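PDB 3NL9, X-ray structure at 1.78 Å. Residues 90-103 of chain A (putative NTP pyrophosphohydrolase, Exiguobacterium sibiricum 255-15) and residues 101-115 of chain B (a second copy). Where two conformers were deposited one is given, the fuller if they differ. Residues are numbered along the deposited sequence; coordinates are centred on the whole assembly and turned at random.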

# COMPACT_ATOMS: atom_id res chain seq x y z
N ARG A 90 -16.63 10.15 -4.76
CA ARG A 90 -16.09 9.03 -4.00
C ARG A 90 -14.99 8.29 -4.78
O ARG A 90 -13.96 7.92 -4.21
CB ARG A 90 -17.22 8.08 -3.55
CG ARG A 90 -18.28 8.79 -2.69
CD ARG A 90 -19.32 7.88 -2.00
NE ARG A 90 -20.14 7.11 -2.92
CZ ARG A 90 -21.29 7.53 -3.47
NH1 ARG A 90 -21.77 8.74 -3.20
NH2 ARG A 90 -21.94 6.72 -4.30
N LEU A 91 -15.18 8.08 -6.09
CA LEU A 91 -14.17 7.38 -6.91
C LEU A 91 -12.87 8.18 -6.98
O LEU A 91 -11.76 7.65 -6.84
CB LEU A 91 -14.71 7.14 -8.34
CG LEU A 91 -13.82 6.46 -9.38
CD1 LEU A 91 -13.43 5.02 -8.93
CD2 LEU A 91 -14.51 6.48 -10.75
N VAL A 92 -13.03 9.49 -7.18
CA VAL A 92 -11.87 10.36 -7.31
C VAL A 92 -11.07 10.35 -6.01
O VAL A 92 -9.85 10.20 -6.04
CB VAL A 92 -12.31 11.77 -7.70
CG1 VAL A 92 -11.17 12.75 -7.60
CG2 VAL A 92 -12.92 11.74 -9.07
N GLY A 93 -11.75 10.46 -4.88
CA GLY A 93 -11.07 10.47 -3.58
C GLY A 93 -10.40 9.15 -3.22
O GLY A 93 -9.37 9.12 -2.58
N GLN A 94 -11.03 8.05 -3.61
CA GLN A 94 -10.43 6.72 -3.45
C GLN A 94 -9.15 6.58 -4.29
O GLN A 94 -8.10 6.15 -3.78
CB GLN A 94 -11.44 5.66 -3.87
CG GLN A 94 -12.49 5.41 -2.85
CD GLN A 94 -13.66 4.58 -3.34
OE1 GLN A 94 -13.73 4.24 -4.51
NE2 GLN A 94 -14.58 4.23 -2.44
N GLY A 95 -9.26 6.95 -5.56
CA GLY A 95 -8.11 6.90 -6.47
C GLY A 95 -6.98 7.74 -5.94
O GLY A 95 -5.83 7.32 -5.95
N ASP A 96 -7.31 8.94 -5.47
CA ASP A 96 -6.28 9.80 -4.86
C ASP A 96 -5.62 9.09 -3.69
O ASP A 96 -4.40 9.06 -3.60
CB ASP A 96 -6.95 11.09 -4.37
CG ASP A 96 -5.96 12.19 -3.96
OD1 ASP A 96 -4.84 11.92 -3.48
OD2 ASP A 96 -6.34 13.36 -4.11
N ALA A 97 -6.43 8.53 -2.80
CA ALA A 97 -5.89 7.89 -1.58
C ALA A 97 -5.05 6.63 -1.93
O ALA A 97 -4.00 6.39 -1.35
CB ALA A 97 -7.02 7.53 -0.65
N LEU A 98 -5.53 5.84 -2.87
CA LEU A 98 -4.86 4.60 -3.26
C LEU A 98 -3.50 4.93 -3.90
O LEU A 98 -2.51 4.22 -3.69
CB LEU A 98 -5.74 3.77 -4.21
CG LEU A 98 -6.94 3.04 -3.58
CD1 LEU A 98 -7.75 2.35 -4.64
CD2 LEU A 98 -6.54 2.05 -2.47
N THR A 99 -3.43 6.05 -4.63
CA THR A 99 -2.17 6.44 -5.32
C THR A 99 -1.14 6.87 -4.30
O THR A 99 0.03 6.48 -4.40
CB THR A 99 -2.39 7.54 -6.40
OG1 THR A 99 -3.37 7.07 -7.35
CG2 THR A 99 -1.10 7.87 -7.16
N ASP A 100 -1.52 7.74 -3.36
CA ASP A 100 -0.58 8.09 -2.28
C ASP A 100 -0.14 6.85 -1.46
O ASP A 100 1.01 6.74 -1.10
CB ASP A 100 -1.11 9.20 -1.36
CG ASP A 100 -1.14 10.60 -2.01
OD1 ASP A 100 -0.49 10.83 -3.06
OD2 ASP A 100 -1.86 11.45 -1.47
N ALA A 101 -1.07 5.95 -1.14
CA ALA A 101 -0.74 4.73 -0.40
C ALA A 101 0.34 3.92 -1.17
O ALA A 101 1.36 3.53 -0.61
CB ALA A 101 -2.03 3.86 -0.16
N LEU A 102 0.10 3.71 -2.46
CA LEU A 102 1.08 3.07 -3.37
C LEU A 102 2.43 3.77 -3.28
O LEU A 102 3.49 3.11 -3.18
CB LEU A 102 0.56 3.08 -4.83
CG LEU A 102 1.47 2.57 -5.95
CD1 LEU A 102 1.91 1.12 -5.69
CD2 LEU A 102 0.75 2.71 -7.27
N TYR A 103 2.40 5.10 -3.27
CA TYR A 103 3.65 5.91 -3.24
C TYR A 103 4.44 5.64 -1.94
O TYR A 103 5.68 5.49 -1.92
CB TYR A 103 3.33 7.41 -3.33
CG TYR A 103 4.45 8.22 -3.94
CD1 TYR A 103 5.47 8.71 -3.16
CD2 TYR A 103 4.50 8.47 -5.31
CE1 TYR A 103 6.50 9.42 -3.70
CE2 TYR A 103 5.55 9.20 -5.87
CZ TYR A 103 6.53 9.68 -5.05
OH TYR A 103 7.58 10.41 -5.51
N ALA B 101 1.18 -5.98 0.88
CA ALA B 101 0.50 -4.68 0.97
C ALA B 101 0.34 -4.07 -0.45
O ALA B 101 -0.76 -3.66 -0.85
CB ALA B 101 1.30 -3.70 1.91
N LEU B 102 1.44 -4.04 -1.20
CA LEU B 102 1.43 -3.61 -2.63
C LEU B 102 0.37 -4.37 -3.41
O LEU B 102 -0.41 -3.77 -4.20
CB LEU B 102 2.82 -3.80 -3.26
CG LEU B 102 3.01 -3.54 -4.76
CD1 LEU B 102 2.60 -2.09 -5.11
CD2 LEU B 102 4.44 -3.83 -5.14
N TYR B 103 0.30 -5.69 -3.18
CA TYR B 103 -0.66 -6.55 -3.92
C TYR B 103 -2.11 -6.14 -3.62
O TYR B 103 -2.99 -6.07 -4.50
CB TYR B 103 -0.46 -8.03 -3.53
CG TYR B 103 -0.87 -8.99 -4.62
CD1 TYR B 103 -2.17 -9.42 -4.73
CD2 TYR B 103 0.05 -9.45 -5.56
CE1 TYR B 103 -2.56 -10.27 -5.72
CE2 TYR B 103 -0.34 -10.32 -6.58
CZ TYR B 103 -1.64 -10.73 -6.63
OH TYR B 103 -2.10 -11.59 -7.58
N PHE B 104 -2.38 -5.88 -2.36
CA PHE B 104 -3.73 -5.46 -1.93
C PHE B 104 -4.12 -4.07 -2.46
O PHE B 104 -5.25 -3.83 -2.80
CB PHE B 104 -3.85 -5.50 -0.40
CG PHE B 104 -4.09 -6.91 0.16
CD1 PHE B 104 -5.24 -7.60 -0.20
CD2 PHE B 104 -3.21 -7.51 1.03
CE1 PHE B 104 -5.52 -8.86 0.31
CE2 PHE B 104 -3.47 -8.77 1.57
CZ PHE B 104 -4.62 -9.45 1.18
N ILE B 105 -3.16 -3.15 -2.47
CA ILE B 105 -3.37 -1.83 -3.03
C ILE B 105 -3.76 -2.00 -4.49
O ILE B 105 -4.79 -1.50 -4.94
CB ILE B 105 -2.11 -0.98 -2.87
CG1 ILE B 105 -2.06 -0.42 -1.43
CG2 ILE B 105 -2.06 0.18 -3.90
CD1 ILE B 105 -0.66 -0.04 -0.97
N MSE B 106 -2.99 -2.81 -5.20
CA MSE B 106 -3.24 -3.04 -6.60
C MSE B 106 -4.63 -3.62 -6.82
O MSE B 106 -5.30 -3.19 -7.75
CB MSE B 106 -2.16 -3.89 -7.29
CG MSE B 106 -0.82 -3.16 -7.44
SE MSE B 106 -1.02 -1.77 -8.83
CE MSE B 106 0.71 -0.90 -8.92
N GLY B 107 -5.06 -4.52 -5.94
CA GLY B 107 -6.41 -5.12 -6.01
C GLY B 107 -7.53 -4.12 -5.79
O GLY B 107 -8.61 -4.24 -6.37
N SER B 108 -7.29 -3.15 -4.94
CA SER B 108 -8.20 -2.03 -4.79
C SER B 108 -8.31 -1.19 -6.08
O SER B 108 -9.40 -0.78 -6.43
CB SER B 108 -7.82 -1.18 -3.55
OG SER B 108 -7.80 -1.99 -2.37
N PHE B 109 -7.19 -0.90 -6.77
CA PHE B 109 -7.29 -0.31 -8.09
C PHE B 109 -8.14 -1.19 -8.99
O PHE B 109 -9.03 -0.67 -9.67
CB PHE B 109 -5.92 -0.02 -8.76
CG PHE B 109 -5.25 1.22 -8.22
CD1 PHE B 109 -5.65 2.48 -8.66
CD2 PHE B 109 -4.27 1.13 -7.27
CE1 PHE B 109 -5.06 3.61 -8.17
CE2 PHE B 109 -3.68 2.26 -6.77
CZ PHE B 109 -4.07 3.51 -7.23
N VAL B 110 -7.91 -2.51 -8.99
CA VAL B 110 -8.71 -3.42 -9.86
C VAL B 110 -10.20 -3.31 -9.51
O VAL B 110 -11.08 -3.29 -10.39
CB VAL B 110 -8.24 -4.90 -9.75
CG1 VAL B 110 -9.30 -5.95 -10.31
CG2 VAL B 110 -6.83 -5.05 -10.37
N GLU B 111 -10.51 -3.26 -8.22
CA GLU B 111 -11.93 -3.24 -7.82
C GLU B 111 -12.58 -1.91 -8.17
O GLU B 111 -13.75 -1.88 -8.43
CB GLU B 111 -12.09 -3.55 -6.33
CG GLU B 111 -11.67 -4.95 -6.01
CD GLU B 111 -12.34 -5.56 -4.82
OE1 GLU B 111 -13.46 -5.13 -4.41
OE2 GLU B 111 -11.74 -6.54 -4.32
N ALA B 112 -11.79 -0.84 -8.20
CA ALA B 112 -12.25 0.49 -8.59
C ALA B 112 -12.30 0.63 -10.12
O ALA B 112 -12.91 1.56 -10.63
CB ALA B 112 -11.31 1.55 -8.02
N GLY B 113 -11.63 -0.28 -10.84
CA GLY B 113 -11.50 -0.17 -12.29
C GLY B 113 -10.66 1.03 -12.75
O GLY B 113 -10.92 1.60 -13.81
N LEU B 114 -9.70 1.41 -11.92
CA LEU B 114 -8.78 2.50 -12.25
C LEU B 114 -7.38 1.97 -12.51
O LEU B 114 -6.82 1.18 -11.71
CB LEU B 114 -8.69 3.53 -11.12
CG LEU B 114 -9.80 4.55 -10.90
CD1 LEU B 114 -9.51 5.25 -9.55
CD2 LEU B 114 -9.91 5.55 -12.05
N GLU B 115 -6.79 2.44 -13.61
CA GLU B 115 -5.41 2.11 -13.94
C GLU B 115 -4.57 3.08 -13.16
O GLU B 115 -4.80 4.30 -13.24
CB GLU B 115 -5.20 2.18 -15.46
CG GLU B 115 -5.88 1.02 -16.12
CD GLU B 115 -5.90 1.07 -17.62
OE1 GLU B 115 -5.26 1.96 -18.22
OE2 GLU B 115 -6.60 0.20 -18.19

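Antiparallel helices from two copies of one protein illustrate how rotamer choice, rather than hydrogen bonding, can build an interface. The axes of A:90-103 and B:101-112 run at 160° and approach no closer than 10.1 Å; no hydrogen bond crosses between the stretches, and the contact is made largely by apolar side chains.

A:Leu98 has the largest area covered by the other stretch, 93 Å². Its CA-to-CB bond points toward the partner, and the common m,t rotamer carries CD2 to 3.6 Å from B:Ser108 CB, while its CB rests 3.5 Å from B:Phe109 CZ. Some side chains whose CA-to-CB bonds point sideways still bring their ends nearer. A:Leu91 does so in the t,p rotamer, the other favoured leucine conformation on helices, placing CD1 4.0 Å from B:Leu114 CD1 and 4.2 Å from B:Ala112 CB. B:Leu102 does so too, repeating the t,p conformation of its counterpart, and A:Leu102 CD1 meets B:Leu102 CD1 at 3.3 Å, a tight methyl contact. Selenomethionine B:Met106 starts out away from the partner, yet its m,m,t chain returns CE to 4.0 Å from A:Leu102 CD2.

B:Phe109 shows the same principle with a ring. With chi1 at -77°, its CA-to-CB bond points sideways, but the end of the ring comes nearer helix A, where A:Thr99 OG1 sits at the ring edge, 3.6 Å from B:Phe109 CZ. That hydroxyl is already engaged: in the m rotamer, A:Thr99 OG1 donates to A:Gly95 O at 2.8 Å, one turn back, so a polar group is satisfied within its own helix beside an aromatic neighbour.

Glycine supplies the complementary solution. B:Leu114 CD1 packs 3.8 Å from A:Gly95 CA, and an ideal CB on A:Gly95 would lie 2.9 Å from B:Leu114 CD1, a clash. B:Gly113, with positive phi, leaves the helical conformation just before B:Leu114, whose CA-to-CB bond points toward helix A.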